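Local coordinates for protein 3',5'-cyclic-nucleotide phosphodiesterase 1 (Saccharomyces cerevisiae, PDB 4OJV) that belongs to the class-II cyclic-nucleotide phosphodiesterase family of the metallo-hydrolase clan and holds two zinc ions in a shared metal centre, at residues A[3-8]-A[24-29]; A[34-39]-A[202-207]. One frame throughout, in Å; residues are numbered along the deposited sequence.

Contact 1. Residues A[3-8]-A[24-29]; sequences VFEITI and ILKPAR
Glu5 and Lys26 are cross-strand neighbours on the same face of antiparallel strands 4-8 and 22-27, and carry the main polar contact between them. Their side chains run side by side in the same direction, and Glu5 OE2 meets Lys26 NZ at 3.1 Å in a salt bridge, the ammonium approaching from above the carboxylate plane. The glutamate is extended beyond CG, whereas the lysine is bent: CE turns back at chi3 (-77°), and a second bend at chi4 (-64°) puts NZ where it also donates to Pro27 O at 2.8 Å. The other carboxylate oxygen, Glu5 OE1, accepts the backbone N-H of Arg29 at 3.0 Å in an almost straight bond, and thus ties down the chain just past the strand end. Both charged groups have further partners: Ser91 OG bonds to Glu5 OE2, and Lys26 NZ reaches Ser93 OG and Thr30 O. The two charges probably offset each other, and the surrounding hydroxyls and carbonyls help satisfy the buried groups.

Backbone hydrogen bonds zip the strands together in the Glu5-Lys26 and Thr7-Ile24 pairs. Glu5 N lies 2.9 Å from Lys26 O, and Thr7 N lies 2.8 Å from Ile24 O. Ala28 N extends the pairing to Val3 O, which it meets from above the carbonyl plane.

Apolar contacts fall on both faces. Beside the salt bridge, Thr7 CB and Ile24 CB touch at 3.8 Å. On the other face, Leu25 CD2 packs against Ile6 CG1 at 3.7 Å and lies close to CG2, and both residues lean on Ile239 of strand 238-242. That strand belongs to the second sheet, so this antiparallel pair forms part of one wall of the two-sheet sandwich of the metallo-beta-lactamase fold.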
loop_
_atom_site.group_PDB
_atom_site.type_symbol
_atom_site.label_atom_id
_atom_site.label_comp_id
_atom_site.label_asym_id
_atom_site.label_seq_id
_atom_site.Cartn_x
_atom_site.Cartn_y
_atom_site.Cartn_z
ATOM N N VAL A 3 -4.547 -22.103 21.178
ATOM C CA VAL A 3 -3.095 -22.151 21.103
ATOM C C VAL A 3 -2.536 -20.950 20.338
ATOM O O VAL A 3 -1.436 -20.489 20.642
ATOM C CB VAL A 3 -2.641 -23.493 20.478
ATOM C CG1 VAL A 3 -1.184 -23.476 20.040
ATOM C CG2 VAL A 3 -2.858 -24.624 21.474
ATOM N N PHE A 4 -3.285 -20.460 19.345
ATOM C CA PHE A 4 -2.802 -19.405 18.445
ATOM C C PHE A 4 -3.643 -18.146 18.524
ATOM O O PHE A 4 -4.870 -18.216 18.598
ATOM C CB PHE A 4 -2.830 -19.895 16.995
ATOM C CG PHE A 4 -1.951 -21.086 16.726
ATOM C CD1 PHE A 4 -0.592 -20.924 16.499
ATOM C CD2 PHE A 4 -2.491 -22.368 16.672
ATOM C CE1 PHE A 4 0.218 -22.019 16.239
ATOM C CE2 PHE A 4 -1.689 -23.469 16.407
ATOM C CZ PHE A 4 -0.333 -23.296 16.188
ATOM N N GLU A 5 -2.978 -16.995 18.461
ATOM C CA GLU A 5 -3.648 -15.724 18.210
ATOM C C GLU A 5 -3.225 -15.225 16.834
ATOM O O GLU A 5 -2.025 -15.110 16.549
ATOM C CB GLU A 5 -3.302 -14.681 19.272
ATOM C CG GLU A 5 -3.854 -15.027 20.645
ATOM C CD GLU A 5 -3.443 -14.057 21.745
ATOM O OE1 GLU A 5 -3.802 -14.325 22.915
ATOM O OE2 GLU A 5 -2.772 -13.044 21.452
ATOM N N ILE A 6 -4.211 -14.946 15.986
ATOM C CA ILE A 6 -3.952 -14.493 14.620
ATOM C C ILE A 6 -4.557 -13.109 14.448
ATOM O O ILE A 6 -5.779 -12.957 14.514
ATOM C CB ILE A 6 -4.555 -15.442 13.563
ATOM C CG1 ILE A 6 -4.070 -16.891 13.754
ATOM C CG2 ILE A 6 -4.228 -14.925 12.164
ATOM C CD1 ILE A 6 -4.639 -17.850 12.727
ATOM N N THR A 7 -3.711 -12.103 14.244
ATOM C CA THR A 7 -4.188 -10.751 13.988
ATOM C C THR A 7 -4.291 -10.567 12.475
ATOM O O THR A 7 -3.299 -10.697 11.763
ATOM C CB THR A 7 -3.240 -9.681 14.559
ATOM O OG1 THR A 7 -2.880 -10.000 15.909
ATOM C CG2 THR A 7 -3.915 -8.319 14.529
ATOM N N ILE A 8 -5.488 -10.262 11.996
ATOM C CA ILE A 8 -5.704 -10.028 10.573
ATOM C C ILE A 8 -5.390 -8.569 10.264
ATOM O O ILE A 8 -6.197 -7.688 10.552
ATOM C CB ILE A 8 -7.146 -10.364 10.147
ATOM C CG1 ILE A 8 -7.561 -11.748 10.662
ATOM C CG2 ILE A 8 -7.282 -10.245 8.631
ATOM C CD1 ILE A 8 -6.825 -12.911 10.054
ATOM N N ILE A 24 -0.603 -11.579 11.454
ATOM C CA ILE A 24 0.358 -11.664 12.550
ATOM C C ILE A 24 0.010 -12.871 13.418
ATOM O O ILE A 24 -1.162 -13.101 13.725
ATOM C CB ILE A 24 0.340 -10.373 13.400
ATOM C CG1 ILE A 24 0.680 -9.142 12.555
ATOM C CG2 ILE A 24 1.240 -10.499 14.628
ATOM C CD1 ILE A 24 2.030 -9.191 11.890
ATOM N N LEU A 25 1.030 -13.623 13.822
ATOM C CA LEU A 25 0.844 -14.799 14.673
ATOM C C LEU A 25 1.633 -14.673 15.959
ATOM O O LEU A 25 2.781 -14.207 15.947
ATOM C CB LEU A 25 1.344 -16.057 13.967
ATOM C CG LEU A 25 0.894 -16.352 12.539
ATOM C CD1 LEU A 25 1.535 -17.634 12.030
ATOM C CD2 LEU A 25 -0.618 -16.444 12.458
ATOM N N LYS A 26 1.038 -15.140 17.055
ATOM C CA LYS A 26 1.762 -15.330 18.306
ATOM C C LYS A 26 1.068 -16.426 19.109
ATOM O O LYS A 26 -0.096 -16.745 18.862
ATOM C CB LYS A 26 1.846 -14.030 19.118
ATOM C CG LYS A 26 0.494 -13.498 19.590
ATOM C CD LYS A 26 0.625 -12.252 20.471
ATOM C CE LYS A 26 1.060 -12.549 21.902
ATOM N NZ LYS A 26 0.075 -13.366 22.672
ATOM N N PRO A 27 1.774 -17.007 20.095
ATOM C CA PRO A 27 1.110 -17.945 20.990
ATOM C C PRO A 27 0.004 -17.245 21.768
ATOM O O PRO A 27 0.121 -16.062 22.102
ATOM C CB PRO A 27 2.232 -18.370 21.945
ATOM C CG PRO A 27 3.491 -18.150 21.174
ATOM C CD PRO A 27 3.217 -16.900 20.384
ATOM N N ALA A 28 -1.066 -17.976 22.063
ATOM C CA ALA A 28 -2.137 -17.428 22.881
ATOM C C ALA A 28 -1.642 -17.053 24.278
ATOM O O ALA A 28 -0.764 -17.720 24.844
ATOM C CB ALA A 28 -3.282 -18.414 22.975
ATOM N N ARG A 29 -2.193 -15.961 24.801
ATOM C CA ARG A 29 -2.081 -15.566 26.222
ATOM C C ARG A 29 -0.758 -14.937 26.651
ATOM O O ARG A 29 -0.752 -14.078 27.529
ATOM C CB ARG A 29 -2.421 -16.737 27.156
ATOM C CG ARG A 29 -3.862 -17.213 27.061
ATOM C CD ARG A 29 -4.117 -18.487 27.869
ATOM N NE ARG A 29 -3.355 -19.629 27.354
ATOM C CZ ARG A 29 -3.752 -20.436 26.371
ATOM N NH1 ARG A 29 -4.930 -20.264 25.779
ATOM N NH2 ARG A 29 -2.963 -21.430 25.979
#

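Contact 2. Residues A[34-39]-A[202-207]; sequences ELIAVD and FPWDVI
Ile36 and Phe202 make the central contact, their side chains running alongside and past one another, headed oppositely. The methyl Ile36 CD1 sits 3.6 Å from Phe202 CD2, and Ile36 CG1 lies 3.8 Å from Phe202 CE2, so the aliphatic branch meets the ring obliquely. CD1 is anti to CA (chi2 171°), which carries this methyl out to the ring; it also lies 4.0 Å from Trp204 CE3. Glu34 O, by contrast, lies at the edge of the Phe202 ring, near its plane, 3.2 Å from CZ and somewhat farther from CE1. Such an in-plane approach sets the carbonyl oxygen against the electron-poor C-H rim, which is probably mildly favourable. No hydrogen bond joins the segments.

The absence of backbone pairing reflects the fold. Strand 35-38 belongs to one mixed sheet and strand 204-215 to the other, and here the two sheets of the metallo-beta-lactamase-like sandwich meet with no backbone hydrogen bond, chiefly through side chains.

Part of what positions the aromatic pair is local. Pro203 is the centre of an inverse gamma turn, closed by a weak bond from Trp204 N to Phe202 O at 2.8 Å. Phe202 CB lies 3.6 Å above one face of the indole, displaced toward its rim, so the two side chains also pack on each other. Cys199 touches both Ile36 and Trp204, and the indole also packs edge-to-face with Phe4. Ile36 also touches Tyr125 of strand 121-125, and Trp204 touches Asp232 of strand 222-232.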
loop_
_atom_site.group_PDB
_atom_site.type_symbol
_atom_site.label_atom_id
_atom_site.label_comp_id
_atom_site.label_asym_id
_atom_site.label_seq_id
_atom_site.Cartn_x
_atom_site.Cartn_y
_atom_site.Cartn_z
ATOM N N GLU A 34 7.571 -10.325 20.780
ATOM C CA GLU A 34 7.897 -10.926 19.495
ATOM C C GLU A 34 6.656 -11.405 18.762
ATOM O O GLU A 34 5.722 -11.942 19.355
ATOM C CB GLU A 34 8.902 -12.068 19.669
ATOM C CG GLU A 34 10.309 -11.605 20.038
ATOM C CD GLU A 34 10.498 -11.323 21.520
ATOM O OE1 GLU A 34 9.633 -11.705 22.333
ATOM O OE2 GLU A 34 11.537 -10.723 21.880
ATOM N N LEU A 35 6.670 -11.193 17.447
ATOM C CA LEU A 35 5.560 -11.512 16.565
ATOM C C LEU A 35 6.095 -12.077 15.255
ATOM O O LEU A 35 7.177 -11.675 14.801
ATOM C CB LEU A 35 4.755 -10.246 16.248
ATOM C CG LEU A 35 4.088 -9.537 17.424
ATOM C CD1 LEU A 35 3.589 -8.152 17.036
ATOM C CD2 LEU A 35 2.956 -10.391 17.981
ATOM N N ILE A 36 5.340 -12.996 14.653
ATOM C CA ILE A 36 5.600 -13.492 13.305
ATOM C C ILE A 36 4.592 -12.857 12.354
ATOM O O ILE A 36 3.424 -12.709 12.709
ATOM C CB ILE A 36 5.447 -15.042 13.230
ATOM C CG1 ILE A 36 6.653 -15.736 13.884
ATOM C CG2 ILE A 36 5.199 -15.504 11.792
ATOM C CD1 ILE A 36 6.461 -17.228 14.034
ATOM N N ALA A 37 5.019 -12.494 11.149
ATOM C CA ALA A 37 4.093 -12.101 10.088
ATOM C C ALA A 37 4.073 -13.167 8.997
ATOM O O ALA A 37 5.128 -13.669 8.589
ATOM C CB ALA A 37 4.497 -10.758 9.499
ATOM N N VAL A 38 2.879 -13.516 8.521
ATOM C CA VAL A 38 2.742 -14.265 7.283
ATOM C C VAL A 38 2.299 -13.285 6.225
ATOM O O VAL A 38 1.251 -12.642 6.345
ATOM C CB VAL A 38 1.771 -15.456 7.381
ATOM C CG1 VAL A 38 1.799 -16.242 6.075
ATOM C CG2 VAL A 38 2.132 -16.347 8.563
ATOM N N ASP A 39 3.123 -13.190 5.184
ATOM C CA ASP A 39 3.003 -12.157 4.171
ATOM C C ASP A 39 3.220 -10.750 4.722
ATOM O O ASP A 39 3.469 -10.557 5.923
ATOM C CB ASP A 39 1.760 -12.337 3.296
ATOM C CG ASP A 39 1.989 -13.373 2.207
ATOM O OD1 ASP A 39 3.183 -13.605 1.878
ATOM O OD2 ASP A 39 1.008 -13.929 1.678
ATOM N N PHE A 202 9.255 -18.573 18.965
ATOM C CA PHE A 202 8.181 -19.410 19.475
ATOM C C PHE A 202 8.571 -20.875 19.335
ATOM O O PHE A 202 9.287 -21.230 18.403
ATOM C CB PHE A 202 6.858 -19.159 18.746
ATOM C CG PHE A 202 6.449 -17.706 18.673
ATOM C CD1 PHE A 202 6.679 -16.824 19.730
ATOM C CD2 PHE A 202 5.783 -17.232 17.545
ATOM C CE1 PHE A 202 6.291 -15.494 19.645
ATOM C CE2 PHE A 202 5.389 -15.905 17.458
ATOM C CZ PHE A 202 5.639 -15.039 18.508
ATOM N N PRO A 203 8.076 -21.731 20.249
ATOM C CA PRO A 203 8.393 -23.166 20.205
ATOM C C PRO A 203 7.522 -23.876 19.165
ATOM O O PRO A 203 6.741 -24.788 19.491
ATOM C CB PRO A 203 8.092 -23.632 21.633
ATOM C CG PRO A 203 7.033 -22.696 22.108
ATOM C CD PRO A 203 7.333 -21.368 21.469
ATOM N N TRP A 204 7.661 -23.417 17.921
ATOM C CA TRP A 204 6.845 -23.864 16.801
ATOM C C TRP A 204 7.678 -24.392 15.678
ATOM O O TRP A 204 8.798 -23.930 15.446
ATOM C CB TRP A 204 6.056 -22.711 16.213
ATOM C CG TRP A 204 5.046 -22.045 17.080
ATOM C CD1 TRP A 204 4.666 -22.343 18.386
ATOM C CD2 TRP A 204 4.232 -20.907 16.691
ATOM N NE1 TRP A 204 3.686 -21.484 18.821
ATOM C CE2 TRP A 204 3.383 -20.586 17.836
ATOM C CE3 TRP A 204 4.127 -20.141 15.533
ATOM C CZ2 TRP A 204 2.474 -19.535 17.802
ATOM C CZ3 TRP A 204 3.205 -19.094 15.512
ATOM C CH2 TRP A 204 2.399 -18.800 16.615
ATOM N N ASP A 205 7.128 -25.360 14.958
ATOM C CA ASP A 205 7.666 -25.776 13.670
ATOM C C ASP A 205 6.986 -24.981 12.567
ATOM O O ASP A 205 5.806 -24.637 12.682
ATOM C CB ASP A 205 7.400 -27.264 13.411
ATOM C CG ASP A 205 8.059 -28.178 14.424
ATOM O OD1 ASP A 205 9.118 -27.827 14.982
ATOM O OD2 ASP A 205 7.511 -29.278 14.628
ATOM N N VAL A 206 7.735 -24.706 11.504
ATOM C CA VAL A 206 7.191 -24.138 10.271
ATOM C C VAL A 206 7.524 -25.082 9.119
ATOM O O VAL A 206 8.676 -25.505 8.967
ATOM C CB VAL A 206 7.673 -22.683 10.014
ATOM C CG1 VAL A 206 9.191 -22.579 9.932
ATOM C CG2 VAL A 206 7.008 -22.097 8.773
ATOM N N ILE A 207 6.506 -25.419 8.326
ATOM C CA ILE A 207 6.664 -26.378 7.237
ATOM C C ILE A 207 6.064 -25.759 5.969
ATOM O O ILE A 207 4.844 -25.618 5.876
ATOM C CB ILE A 207 5.983 -27.744 7.536
ATOM C CG1 ILE A 207 6.071 -28.113 9.031
ATOM C CG2 ILE A 207 6.590 -28.822 6.646
ATOM C CD1 ILE A 207 5.220 -29.306 9.432
#

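Overall arrangement
The centres of the two contacts lie about 10 Å apart, and strand 22-27 links them: it pairs with 4-8 in contact 1 and with 35-38, of contact 2, on its other side, where Leu25 N probably bonds to Ile36 O at 2.8 Å. Phe202 also packs against this strand, its CE1 lying 3.5 Å from Pro27 CD, and Trp204 CZ2 comes equally near to Pro27 N. Contact 1 thus builds one sheet, and contact 2 joins it to the other. Toward the metal centre, OD2 of Asp39, at the end of 34-39, is hydrogen-bonded to His133 ND1; His133 is a zinc ligand, while strand 204-215 runs on to His213, which binds the other zinc.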